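Long-range contacts in uncharacterized protein Atu1656 (Agrobacterium tumefaciens, PDB 2OJH), which is of unknown function but belongs to the TolB family and folds as a six-bladed beta-propeller: residues M197-V202 and R211-A216; G218-H223 and V234-D239; K230-S235 and V249-M254; E262-L267 and D284-V289. All blocks are in the same frame, centred on the assembly; numbering follows the deposited sequence.

Contact 1 (M197-V202 and R211-A216)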
loop_
_atom_site.group_PDB
_atom_site.type_symbol
_atom_site.label_atom_id
_atom_site.label_comp_id
_atom_site.label_asym_id
_atom_site.label_seq_id
_atom_site.Cartn_x
_atom_site.Cartn_y
_atom_site.Cartn_z
HETATM N N MSE A 197 2.825 15.153 7.191
HETATM C CA MSE A 197 2.117 13.887 7.188
HETATM C C MSE A 197 2.424 13.141 8.506
HETATM O O MSE A 197 3.596 13.032 8.910
HETATM C CB MSE A 197 2.501 13.039 5.981
HETATM C CG MSE A 197 1.840 13.447 4.655
HETATM SE SE MSE A 197 -0.109 13.526 4.787
HETATM C CE MSE A 197 -0.765 12.840 3.096
ATOM N N GLN A 198 1.362 12.708 9.193
ATOM C CA GLN A 198 1.417 11.884 10.410
ATOM C C GLN A 198 0.423 10.756 10.266
ATOM O O GLN A 198 -0.549 10.885 9.480
ATOM C CB GLN A 198 1.017 12.692 11.620
ATOM C CG GLN A 198 1.867 13.951 11.797
ATOM C CD GLN A 198 3.240 13.659 12.381
ATOM O OE1 GLN A 198 3.452 13.856 13.563
ATOM N NE2 GLN A 198 4.170 13.195 11.553
ATOM N N ILE A 199 0.645 9.674 11.014
ATOM C CA ILE A 199 -0.283 8.542 10.989
ATOM C C ILE A 199 -1.466 8.823 11.903
ATOM O O ILE A 199 -1.306 9.278 13.053
ATOM C CB ILE A 199 0.375 7.161 11.335
ATOM C CG1 ILE A 199 1.672 6.949 10.537
ATOM C CG2 ILE A 199 -0.636 6.050 11.111
ATOM C CD1 ILE A 199 1.535 7.121 9.051
ATOM N N TRP A 200 -2.650 8.575 11.343
ATOM C CA TRP A 200 -3.914 8.686 12.059
ATOM C C TRP A 200 -4.670 7.372 11.855
ATOM O O TRP A 200 -4.301 6.547 11.002
ATOM C CB TRP A 200 -4.746 9.860 11.517
ATOM C CG TRP A 200 -4.220 11.246 11.925
ATOM C CD1 TRP A 200 -3.095 11.877 11.458
ATOM C CD2 TRP A 200 -4.821 12.135 12.849
ATOM N NE1 TRP A 200 -2.951 13.121 12.052
ATOM C CE2 TRP A 200 -4.001 13.300 12.916
ATOM C CE3 TRP A 200 -5.972 12.069 13.645
ATOM C CZ2 TRP A 200 -4.298 14.369 13.739
ATOM C CZ3 TRP A 200 -6.263 13.138 14.475
ATOM C CH2 TRP A 200 -5.435 14.279 14.511
ATOM N N ARG A 201 -5.697 7.153 12.664
ATOM C CA ARG A 201 -6.618 6.066 12.393
ATOM C C ARG A 201 -8.073 6.495 12.579
ATOM O O ARG A 201 -8.377 7.279 13.457
ATOM C CB ARG A 201 -6.272 4.825 13.230
ATOM C CG ARG A 201 -6.424 4.986 14.733
ATOM C CD ARG A 201 -6.177 3.655 15.429
ATOM N NE ARG A 201 -6.582 3.703 16.827
ATOM C CZ ARG A 201 -6.453 2.701 17.692
ATOM N NH1 ARG A 201 -6.867 2.869 18.943
ATOM N NH2 ARG A 201 -5.919 1.542 17.314
ATOM N N VAL A 202 -8.958 5.973 11.726
ATOM C CA VAL A 202 -10.383 6.279 11.802
ATOM C C VAL A 202 -11.158 4.968 11.965
ATOM O O VAL A 202 -10.756 3.942 11.405
ATOM C CB VAL A 202 -10.878 7.076 10.537
ATOM C CG1 VAL A 202 -10.702 6.267 9.227
ATOM C CG2 VAL A 202 -12.324 7.549 10.716
ATOM N N ARG A 211 -4.936 10.530 16.437
ATOM C CA ARG A 211 -3.579 10.656 15.947
ATOM C C ARG A 211 -2.742 9.503 16.486
ATOM O O ARG A 211 -2.825 9.174 17.678
ATOM C CB ARG A 211 -2.978 11.993 16.383
ATOM C CG ARG A 211 -1.698 12.360 15.679
ATOM C CD ARG A 211 -1.222 13.695 16.156
ATOM N NE ARG A 211 0.061 14.077 15.578
ATOM C CZ ARG A 211 0.639 15.260 15.769
ATOM N NH1 ARG A 211 0.038 16.202 16.502
ATOM N NH2 ARG A 211 1.821 15.514 15.217
ATOM N N ILE A 212 -1.917 8.919 15.617
ATOM C CA ILE A 212 -1.059 7.796 15.999
ATOM C C ILE A 212 0.433 8.100 16.021
ATOM O O ILE A 212 1.133 7.589 16.899
ATOM C CB ILE A 212 -1.318 6.566 15.115
ATOM C CG1 ILE A 212 -2.780 6.110 15.273
ATOM C CG2 ILE A 212 -0.268 5.472 15.397
ATOM C CD1 ILE A 212 -3.163 5.530 16.628
ATOM N N THR A 213 0.937 8.895 15.074
ATOM C CA THR A 213 2.315 9.409 15.216
ATOM C C THR A 213 2.338 10.904 15.525
ATOM O O THR A 213 1.454 11.659 15.111
ATOM C CB THR A 213 3.215 9.115 13.993
ATOM O OG1 THR A 213 2.682 9.754 12.818
ATOM C CG2 THR A 213 3.321 7.634 13.747
ATOM N N ASP A 214 3.363 11.317 16.274
ATOM C CA ASP A 214 3.618 12.708 16.558
ATOM C C ASP A 214 5.132 12.775 16.442
ATOM O O ASP A 214 5.828 12.512 17.413
ATOM C CB ASP A 214 3.171 13.014 17.979
ATOM C CG ASP A 214 3.156 14.494 18.289
ATOM O OD1 ASP A 214 3.860 15.277 17.611
ATOM O OD2 ASP A 214 2.425 14.871 19.226
ATOM N N SER A 215 5.628 13.016 15.226
ATOM C CA SER A 215 7.058 12.879 14.931
ATOM C C SER A 215 7.595 14.128 14.273
ATOM O O SER A 215 6.820 15.000 13.866
ATOM C CB SER A 215 7.327 11.682 14.009
ATOM O OG SER A 215 6.522 11.732 12.827
ATOM N N ALA A 216 8.922 14.203 14.168
ATOM C CA ALA A 216 9.575 15.189 13.328
ATOM C C ALA A 216 9.673 14.753 11.860
ATOM O O ALA A 216 10.492 15.278 11.115
ATOM C CB ALA A 216 10.983 15.503 13.868
#
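R211 lies across one face of the W200 indole, with its CB 3.7 Å from the centroid of the six-membered ring and only 6° off the ring normal. The indole rim meets the carbonyl O of Q198 in plane. The R211 guanidinium has the carboxylate of D214 over one face, a pairing of charges without a directed N-H. At its edge, NH2 gives an in-plane, nearly straight bond (165°) to Q198 OE1, 2.9 Å away. The same oxygen receives S215 N on a lone pair, while Q198 NE2 donates to S215 OG at 3.0 Å and also to the carbonyl of M197. Next along the strand, T213 OG1 sits between its own backbone N and carbonyl carbon (chi1 62°) and takes I199 N at 2.7 Å. I199 O is gripped twice, by I212 N and T213 N, both from the same face of its plane. Beyond the W200-R211 pair, the side chains of Q198, T213 and S215 thus take over part of the bonding alongside these backbone bonds, where the chain leaves the outer strand of one blade for the next, and with both ends of the Q198 amide engaged, its flip state is well defined.

Contact 2 (G218-H223 and V234-D239)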
loop_
_atom_site.group_PDB
_atom_site.type_symbol
_atom_site.label_atom_id
_atom_site.label_comp_id
_atom_site.label_asym_id
_atom_site.label_seq_id
_atom_site.Cartn_x
_atom_site.Cartn_y
_atom_site.Cartn_z
ATOM N N GLY A 218 7.654 13.187 8.024
ATOM C CA GLY A 218 6.426 12.905 7.266
ATOM C C GLY A 218 6.276 11.391 7.130
ATOM O O GLY A 218 7.130 10.720 6.544
ATOM N N ASP A 219 5.165 10.864 7.641
ATOM C CA ASP A 219 5.032 9.444 7.903
ATOM C C ASP A 219 4.036 9.012 6.876
ATOM O O ASP A 219 2.996 9.663 6.718
ATOM C CB ASP A 219 4.511 9.229 9.345
ATOM C CG ASP A 219 5.537 9.607 10.422
ATOM O OD1 ASP A 219 6.743 9.510 10.148
ATOM O OD2 ASP A 219 5.141 9.958 11.555
ATOM N N TRP A 220 4.340 7.921 6.156
ATOM C CA TRP A 220 3.594 7.583 4.965
ATOM C C TRP A 220 3.390 6.068 4.904
ATOM O O TRP A 220 4.136 5.295 5.520
ATOM C CB TRP A 220 4.410 8.030 3.736
ATOM C CG TRP A 220 4.240 9.507 3.345
ATOM C CD1 TRP A 220 4.945 10.593 3.809
ATOM C CD2 TRP A 220 3.300 10.003 2.405
ATOM N NE1 TRP A 220 4.479 11.757 3.187
ATOM C CE2 TRP A 220 3.451 11.393 2.331
ATOM C CE3 TRP A 220 2.298 9.383 1.619
ATOM C CZ2 TRP A 220 2.650 12.185 1.497
ATOM C CZ3 TRP A 220 1.511 10.174 0.804
ATOM C CH2 TRP A 220 1.700 11.550 0.736
ATOM N N PHE A 221 2.403 5.627 4.149
ATOM C CA PHE A 221 2.245 4.208 3.893
ATOM C C PHE A 221 2.082 3.303 5.135
ATOM O O PHE A 221 2.780 2.283 5.238
ATOM C CB PHE A 221 3.415 3.665 3.031
ATOM C CG PHE A 221 3.932 4.632 1.999
ATOM C CD1 PHE A 221 3.096 5.103 0.960
ATOM C CD2 PHE A 221 5.259 5.061 2.055
ATOM C CE1 PHE A 221 3.576 6.044 0.019
ATOM C CE2 PHE A 221 5.761 5.990 1.109
ATOM C CZ PHE A 221 4.921 6.483 0.091
ATOM N N PRO A 222 1.153 3.627 6.063
ATOM C CA PRO A 222 0.931 2.672 7.180
ATOM C C PRO A 222 0.313 1.335 6.753
ATOM O O PRO A 222 -0.706 1.300 6.013
ATOM C CB PRO A 222 0.020 3.470 8.141
ATOM C CG PRO A 222 -0.735 4.437 7.231
ATOM C CD PRO A 222 0.308 4.838 6.201
ATOM N N HIS A 223 0.970 0.231 7.153
ATOM C CA HIS A 223 0.408 -1.090 7.009
ATOM C C HIS A 223 0.399 -1.832 8.346
ATOM O O HIS A 223 1.444 -2.233 8.837
ATOM C CB HIS A 223 1.154 -1.867 5.907
ATOM C CG HIS A 223 1.240 -1.118 4.612
ATOM N ND1 HIS A 223 0.125 -0.808 3.866
ATOM C CD2 HIS A 223 2.296 -0.582 3.953
ATOM C CE1 HIS A 223 0.494 -0.152 2.780
ATOM N NE2 HIS A 223 1.807 -0.013 2.799
ATOM N N VAL A 234 6.868 4.318 6.399
ATOM C CA VAL A 234 8.089 5.021 5.994
ATOM C C VAL A 234 8.076 6.441 6.562
ATOM O O VAL A 234 7.043 7.095 6.515
ATOM C CB VAL A 234 8.168 5.130 4.481
ATOM C CG1 VAL A 234 9.328 6.028 4.037
ATOM C CG2 VAL A 234 8.299 3.736 3.835
ATOM N N SER A 235 9.220 6.927 7.040
ATOM C CA SER A 235 9.392 8.323 7.492
ATOM C C SER A 235 10.347 9.073 6.561
ATOM O O SER A 235 11.510 8.682 6.421
ATOM C CB SER A 235 9.968 8.382 8.913
ATOM O OG SER A 235 8.956 8.120 9.881
ATOM N N TYR A 236 9.856 10.130 5.910
ATOM C CA TYR A 236 10.705 11.005 5.114
ATOM C C TYR A 236 11.219 12.103 6.026
ATOM O O TYR A 236 10.618 12.340 7.065
ATOM C CB TYR A 236 9.876 11.703 4.075
ATOM C CG TYR A 236 9.443 10.891 2.879
ATOM C CD1 TYR A 236 10.216 10.863 1.711
ATOM C CD2 TYR A 236 8.260 10.208 2.897
ATOM C CE1 TYR A 236 9.783 10.147 0.572
ATOM C CE2 TYR A 236 7.830 9.484 1.773
ATOM C CZ TYR A 236 8.609 9.476 0.612
ATOM O OH TYR A 236 8.175 8.775 -0.537
ATOM N N ASP A 237 12.286 12.803 5.642
ATOM C CA ASP A 237 12.630 14.038 6.344
ATOM C C ASP A 237 11.449 15.022 6.301
ATOM O O ASP A 237 10.612 14.987 5.386
ATOM C CB ASP A 237 13.913 14.681 5.790
ATOM C CG ASP A 237 15.152 13.784 5.944
ATOM O OD1 ASP A 237 15.125 12.773 6.701
ATOM O OD2 ASP A 237 16.166 14.095 5.279
ATOM N N ALA A 238 11.364 15.840 7.336
ATOM C CA ALA A 238 10.288 16.815 7.545
ATOM C C ALA A 238 10.191 17.842 6.424
ATOM O O ALA A 238 9.087 18.223 6.027
ATOM C CB ALA A 238 10.511 17.537 8.877
ATOM N N ASP A 239 11.343 18.298 5.928
ATOM C CA ASP A 239 11.376 19.257 4.810
ATOM C C ASP A 239 11.003 18.696 3.430
ATOM O O ASP A 239 11.148 19.383 2.424
ATOM C CB ASP A 239 12.737 19.970 4.746
ATOM C CG ASP A 239 13.908 19.020 4.445
ATOM O OD1 ASP A 239 13.701 17.810 4.183
ATOM O OD2 ASP A 239 15.062 19.498 4.481
#
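Backbone hydrogen bonds between G218-W220 and V234-Y236 form an antiparallel ladder. G218 and Y236 make one hydrogen-bonded pair, with Y236 N 2.9 Å from G218 O; W220 and V234 make the other, with W220 N reaching V234 O at 2.8 Å. D219 and S235 face each other between them as a non-hydrogen-bonded pair, and their side chains supply the polar link. S235 OG donates to D219 OD1 over a short 2.6 Å, meeting that oxygen nearly along its C-O axis. The other carboxylate oxygen, OD2, bonds the hydroxyls of T213 and S215, an environment that would favour a charged carboxylate.

The two strands are a beta hairpin, the first two strands of a four-stranded propeller blade; as in propellers generally, the first of them lines the centre of the fold.

Aromatic contacts fill the side opposite D219 and S235. The edge of Y236 turns to the face of the W220 pyrrole ring in an offset edge-to-face pair, centroids 5.1 Å apart and planes at 80°, with Y236 CD2 3.5 Å from W220 CD1. F221, whose backbone is left-handed, points its CB toward the partner strand. Its ring edge meets V234, CD2 to CG2 at 3.8 Å, and the Y236 hydroxyl, CZ to OH at 4.0 Å. That hydroxyl is hydrogen-bonded to the carbonyl of P244. W220 also stacks with H243, and a bound acetic acid, probably from the crystallisation liquor, lies about 4 Å from its side chain.

Contact 3 (K230-S235 and V249-M254)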
loop_
_atom_site.group_PDB
_atom_site.type_symbol
_atom_site.label_atom_id
_atom_site.label_comp_id
_atom_site.label_asym_id
_atom_site.label_seq_id
_atom_site.Cartn_x
_atom_site.Cartn_y
_atom_site.Cartn_z
ATOM N N LYS A 230 1.634 -4.729 15.282
ATOM C CA LYS A 230 2.615 -3.789 14.722
ATOM C C LYS A 230 2.098 -3.111 13.471
ATOM O O LYS A 230 1.268 -3.655 12.720
ATOM C CB LYS A 230 3.934 -4.521 14.366
ATOM C CG LYS A 230 4.760 -5.098 15.535
ATOM C CD LYS A 230 5.321 -3.998 16.416
ATOM C CE LYS A 230 6.226 -4.576 17.512
ATOM N NZ LYS A 230 6.570 -3.580 18.584
ATOM N N VAL A 231 2.623 -1.913 13.249
ATOM C CA VAL A 231 2.415 -1.161 12.016
ATOM C C VAL A 231 3.794 -0.792 11.456
ATOM O O VAL A 231 4.627 -0.204 12.182
ATOM C CB VAL A 231 1.626 0.166 12.321
ATOM C CG1 VAL A 231 1.558 1.078 11.085
ATOM C CG2 VAL A 231 0.206 -0.159 12.869
ATOM N N VAL A 232 4.000 -1.078 10.168
ATOM C CA VAL A 232 5.220 -0.655 9.452
ATOM C C VAL A 232 4.862 0.574 8.588
ATOM O O VAL A 232 3.725 0.710 8.118
ATOM C CB VAL A 232 5.811 -1.842 8.583
ATOM C CG1 VAL A 232 4.898 -2.181 7.433
ATOM C CG2 VAL A 232 7.214 -1.532 8.063
ATOM N N PHE A 233 5.817 1.470 8.378
ATOM C CA PHE A 233 5.547 2.688 7.630
ATOM C C PHE A 233 6.889 3.309 7.265
ATOM O O PHE A 233 7.930 2.815 7.701
ATOM C CB PHE A 233 4.622 3.663 8.406
ATOM C CG PHE A 233 5.226 4.226 9.684
ATOM C CD1 PHE A 233 5.179 3.495 10.853
ATOM C CD2 PHE A 233 5.756 5.510 9.719
ATOM C CE1 PHE A 233 5.706 4.019 12.044
ATOM C CE2 PHE A 233 6.316 6.032 10.909
ATOM C CZ PHE A 233 6.285 5.282 12.047
ATOM N N VAL A 234 6.868 4.318 6.399
ATOM C CA VAL A 234 8.089 5.021 5.994
ATOM C C VAL A 234 8.076 6.441 6.562
ATOM O O VAL A 234 7.043 7.095 6.515
ATOM C CB VAL A 234 8.168 5.130 4.481
ATOM C CG1 VAL A 234 9.328 6.028 4.037
ATOM C CG2 VAL A 234 8.299 3.736 3.835
ATOM N N SER A 235 9.220 6.927 7.040
ATOM C CA SER A 235 9.392 8.323 7.492
ATOM C C SER A 235 10.347 9.073 6.561
ATOM O O SER A 235 11.510 8.682 6.421
ATOM C CB SER A 235 9.968 8.382 8.913
ATOM O OG SER A 235 8.956 8.120 9.881
ATOM N N VAL A 249 15.311 7.595 3.193
ATOM C CA VAL A 249 14.184 7.459 4.137
ATOM C C VAL A 249 14.482 6.436 5.269
ATOM O O VAL A 249 15.583 5.880 5.330
ATOM C CB VAL A 249 12.831 7.145 3.438
ATOM C CG1 VAL A 249 12.495 8.224 2.396
ATOM C CG2 VAL A 249 12.810 5.733 2.802
ATOM N N ARG A 250 13.513 6.254 6.171
ATOM C CA ARG A 250 13.600 5.302 7.275
ATOM C C ARG A 250 12.378 4.403 7.197
ATOM O O ARG A 250 11.276 4.903 7.030
ATOM C CB ARG A 250 13.582 6.034 8.619
ATOM C CG ARG A 250 14.755 6.978 8.873
ATOM C CD ARG A 250 14.504 7.865 10.101
ATOM N NE ARG A 250 15.734 8.436 10.658
ATOM C CZ ARG A 250 16.314 9.564 10.246
ATOM N NH1 ARG A 250 15.797 10.271 9.245
ATOM N NH2 ARG A 250 17.426 9.988 10.838
ATOM N N VAL A 251 12.571 3.090 7.295
ATOM C CA VAL A 251 11.459 2.157 7.415
ATOM C C VAL A 251 11.276 1.978 8.929
ATOM O O VAL A 251 12.209 1.572 9.638
ATOM C CB VAL A 251 11.722 0.834 6.666
ATOM C CG1 VAL A 251 10.612 -0.199 6.921
ATOM C CG2 VAL A 251 11.859 1.097 5.149
ATOM N N GLN A 252 10.081 2.329 9.404
ATOM C CA GLN A 252 9.784 2.374 10.808
ATOM C C GLN A 252 8.796 1.305 11.189
ATOM O O GLN A 252 8.028 0.827 10.352
ATOM C CB GLN A 252 9.140 3.715 11.172
ATOM C CG GLN A 252 9.891 4.933 10.732
ATOM C CD GLN A 252 11.038 5.224 11.635
ATOM O OE1 GLN A 252 12.147 4.800 11.368
ATOM N NE2 GLN A 252 10.783 5.919 12.737
ATOM N N LEU A 253 8.793 0.976 12.479
ATOM C CA LEU A 253 7.828 0.045 13.039
ATOM C C LEU A 253 7.374 0.600 14.382
ATOM O O LEU A 253 8.172 1.230 15.112
ATOM C CB LEU A 253 8.463 -1.342 13.235
ATOM C CG LEU A 253 7.552 -2.561 13.459
ATOM C CD1 LEU A 253 6.884 -2.950 12.192
ATOM C CD2 LEU A 253 8.331 -3.792 14.011
HETATM N N MSE A 254 6.097 0.377 14.693
HETATM C CA MSE A 254 5.530 0.745 15.994
HETATM C C MSE A 254 4.377 -0.180 16.395
HETATM O O MSE A 254 3.846 -0.921 15.563
HETATM C CB MSE A 254 5.005 2.172 15.923
HETATM C CG MSE A 254 3.826 2.288 14.968
HETATM SE SE MSE A 254 3.297 4.144 14.692
HETATM C CE MSE A 254 2.081 3.861 13.200
HETATM O O HOH W 1 8.832 8.245 12.614
#
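V231-S235 and R250-M254 pair as the middle two strands of a propeller blade, a regular antiparallel beta hairpin. Three hydrogen-bonded pairs, V231 with M254, F233 with Q252 and S235 with R250, give six backbone bonds, among them Q252 N to F233 O at 2.8 Å.

The side chains of these three pairs share one face of the sheet. F233 has CG between its backbone N and carbonyl carbon (chi1 65°), and its ring lies against the next strand. Q252 CB sits over one ring face, 3.6 Å from the centroid and 19° off the normal, a CH-pi contact. The selenium of M254, a selenomethionine, approaches the ring obliquely, SE to F233 CE1 at 3.6 Å, in a Met-aromatic contact. Beyond it, M254 CE meets V231 CG1 at 3.5 Å, the two side chains lying side by side. At the other end, Q252 CG packs on S235 OG, which accepts a hydrogen bond from a water 2.7 Å away; Q252 NE2 donates weakly to the same water, and its OE1 bonds T263.

The opposite face is aliphatic. V232 CG2 touches V251 CG1 at 3.8 Å, V234 CG1 touches V249 CG2 at 3.7 Å, and L253 CD1 touches V232 CB. K230 crosses L253 at about a right angle, its NZ paired with D255.

The two faces meet different neighbours: M254 packs on I212 and T213, while V232 and V251 touch F286. Contacts with both neighbours are mainly apolar, whereas the buried Q252 amide finds its polar partners within the blade.

Contact 4 (E262-L267 and D284-V289)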
loop_
_atom_site.group_PDB
_atom_site.type_symbol
_atom_site.label_atom_id
_atom_site.label_comp_id
_atom_site.label_asym_id
_atom_site.label_seq_id
_atom_site.Cartn_x
_atom_site.Cartn_y
_atom_site.Cartn_z
ATOM N N GLU A 262 10.264 2.511 16.278
ATOM C CA GLU A 262 11.671 2.221 16.052
ATOM C C GLU A 262 11.990 2.286 14.568
ATOM O O GLU A 262 11.104 2.097 13.733
ATOM C CB GLU A 262 12.048 0.851 16.630
ATOM C CG GLU A 262 11.312 -0.337 15.994
ATOM C CD GLU A 262 11.568 -1.633 16.749
ATOM O OE1 GLU A 262 12.758 -1.996 16.912
ATOM O OE2 GLU A 262 10.592 -2.275 17.199
ATOM N N THR A 263 13.253 2.549 14.254
ATOM C CA THR A 263 13.743 2.447 12.874
ATOM C C THR A 263 14.236 1.035 12.640
ATOM O O THR A 263 15.150 0.561 13.315
ATOM C CB THR A 263 14.878 3.460 12.609
ATOM O OG1 THR A 263 14.372 4.774 12.858
ATOM C CG2 THR A 263 15.349 3.398 11.165
ATOM N N LEU A 264 13.603 0.328 11.716
ATOM C CA LEU A 264 14.069 -0.993 11.361
ATOM C C LEU A 264 15.351 -0.865 10.533
ATOM O O LEU A 264 16.353 -1.513 10.839
ATOM C CB LEU A 264 12.975 -1.752 10.584
ATOM C CG LEU A 264 11.745 -2.022 11.435
ATOM C CD1 LEU A 264 10.702 -2.832 10.578
ATOM C CD2 LEU A 264 12.062 -2.762 12.737
ATOM N N PHE A 265 15.340 -0.036 9.484
ATOM C CA PHE A 265 16.563 0.218 8.711
ATOM C C PHE A 265 16.418 1.525 7.921
ATOM O O PHE A 265 15.307 1.975 7.706
ATOM C CB PHE A 265 16.871 -0.958 7.776
ATOM C CG PHE A 265 15.664 -1.489 7.046
ATOM C CD1 PHE A 265 14.895 -2.496 7.617
ATOM C CD2 PHE A 265 15.306 -0.991 5.793
ATOM C CE1 PHE A 265 13.773 -3.005 6.945
ATOM C CE2 PHE A 265 14.196 -1.497 5.107
ATOM C CZ PHE A 265 13.428 -2.495 5.701
ATOM N N ASP A 266 17.555 2.138 7.557
ATOM C CA ASP A 266 17.594 3.207 6.553
ATOM C C ASP A 266 17.433 2.597 5.170
ATOM O O ASP A 266 17.762 1.426 4.951
ATOM C CB ASP A 266 18.914 3.931 6.576
ATOM C CG ASP A 266 19.154 4.681 7.880
ATOM O OD1 ASP A 266 18.183 4.961 8.606
ATOM O OD2 ASP A 266 20.327 4.988 8.169
ATOM N N LEU A 267 16.971 3.401 4.229
ATOM C CA LEU A 267 16.696 2.903 2.891
ATOM C C LEU A 267 16.723 4.046 1.870
ATOM O O LEU A 267 16.322 5.184 2.164
ATOM C CB LEU A 267 15.354 2.177 2.874
ATOM C CG LEU A 267 14.795 1.733 1.534
ATOM C CD1 LEU A 267 14.226 0.333 1.605
ATOM C CD2 LEU A 267 13.708 2.689 1.070
ATOM N N ASP A 284 4.905 -11.925 10.288
ATOM C CA ASP A 284 6.278 -11.854 10.810
ATOM C C ASP A 284 7.226 -11.157 9.855
ATOM O O ASP A 284 8.323 -10.754 10.255
ATOM C CB ASP A 284 6.820 -13.251 11.095
ATOM C CG ASP A 284 5.987 -13.982 12.147
ATOM O OD1 ASP A 284 5.483 -13.323 13.087
ATOM O OD2 ASP A 284 5.848 -15.196 12.014
ATOM N N GLU A 285 6.795 -11.009 8.608
ATOM C CA GLU A 285 7.679 -10.476 7.569
ATOM C C GLU A 285 6.906 -9.542 6.673
ATOM O O GLU A 285 5.698 -9.723 6.478
ATOM C CB GLU A 285 8.257 -11.602 6.696
ATOM C CG GLU A 285 8.988 -12.648 7.481
ATOM C CD GLU A 285 9.592 -13.758 6.633
ATOM O OE1 GLU A 285 8.964 -14.211 5.660
ATOM O OE2 GLU A 285 10.690 -14.199 7.002
ATOM N N PHE A 286 7.593 -8.539 6.142
ATOM C CA PHE A 286 6.979 -7.728 5.088
ATOM C C PHE A 286 7.903 -7.590 3.869
ATOM O O PHE A 286 9.142 -7.657 4.007
ATOM C CB PHE A 286 6.548 -6.364 5.660
ATOM C CG PHE A 286 7.688 -5.540 6.165
ATOM C CD1 PHE A 286 8.418 -4.779 5.273
ATOM C CD2 PHE A 286 8.008 -5.500 7.533
ATOM C CE1 PHE A 286 9.482 -4.015 5.689
ATOM C CE2 PHE A 286 9.080 -4.718 7.984
ATOM C CZ PHE A 286 9.817 -3.975 7.074
ATOM N N ALA A 287 7.305 -7.394 2.681
ATOM C CA ALA A 287 8.036 -7.146 1.449
ATOM C C ALA A 287 8.150 -5.628 1.210
ATOM O O ALA A 287 7.281 -4.860 1.641
ATOM C CB ALA A 287 7.319 -7.850 0.240
ATOM N N TYR A 288 9.240 -5.219 0.562
ATOM C CA TYR A 288 9.521 -3.808 0.260
ATOM C C TYR A 288 10.528 -3.727 -0.904
ATOM O O TYR A 288 11.155 -4.739 -1.265
ATOM C CB TYR A 288 10.032 -3.068 1.515
ATOM C CG TYR A 288 11.380 -3.563 1.987
ATOM C CD1 TYR A 288 11.488 -4.731 2.755
ATOM C CD2 TYR A 288 12.561 -2.874 1.641
ATOM C CE1 TYR A 288 12.749 -5.214 3.158
ATOM C CE2 TYR A 288 13.811 -3.347 2.033
ATOM C CZ TYR A 288 13.888 -4.503 2.808
ATOM O OH TYR A 288 15.104 -4.986 3.173
ATOM N N VAL A 289 10.673 -2.547 -1.512
ATOM C CA VAL A 289 11.669 -2.352 -2.564
ATOM C C VAL A 289 12.651 -1.307 -2.110
ATOM O O VAL A 289 12.250 -0.223 -1.715
ATOM C CB VAL A 289 11.065 -1.905 -3.922
ATOM C CG1 VAL A 289 12.113 -2.022 -5.068
ATOM C CG2 VAL A 289 9.804 -2.744 -4.267
#
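The strands 262-267 and 285-289 belong to different sheets, running nearly parallel at 15° with their axes 10.7 Å apart at closest approach. No hydrogen bond joins them, and the side chains of L264, F265, L267, F286 and Y288 bridge the distance. A classic beta bulge, in which L264 and F265 both oppose V251 of the adjacent strand, lets these two successive residues both point toward the other sheet.

L264 and F286 meet tip to tip, L264 CD1 resting at the edge of the F286 ring, 3.6 Å from CE2. F265 also reaches tip to tip toward both aromatics. Its CE1 lies 4.1 Å from F286 CZ, and its CZ stands 3.6 Å from Y288 CZ, over one face of the tyrosine ring and offset toward the rim. The planes of the F265 and Y288 rings are 39° apart, an oblique meeting. L267 slides past Y288 in the opposite direction, with its CD1 3.6 Å from Y288 CD2 and also lying in plane at the edge of the F265 ring. Around this cluster F27 meets the F265 ring, and W279 packs edge-to-face with F286.

Strand 285-291 pairs with strand 22-28 from the start of the chain, so one blade is built from both chain termini. The face-to-face packing of that blade on its neighbour, through hydrophobic side chains that meet between the two sheets, is typical of a beta-propeller, whose ring is closed here in the manner called a velcro closure.

Contact 1 comes first along the chain, contacts 2 and 3 overlap on strand 230-237, and contact 4 follows; together they run from one blade across the next to the closing blade. Contact 1 lies on the blade preceding that of contacts 2 and 3. These two pair the first three strands of their blade, sharing V234 and S235, with centres 8 Å apart. Contact 4, whose centre is 7 Å from that of contact 3, sets the fourth strand against the closing blade. Contacts 1 and 4 are about 19 Å apart between centres and do not touch. Bonds from D219 to contact 1 and from Q252 to T263 link the contacts, so the series traces how one blade joins both its neighbours.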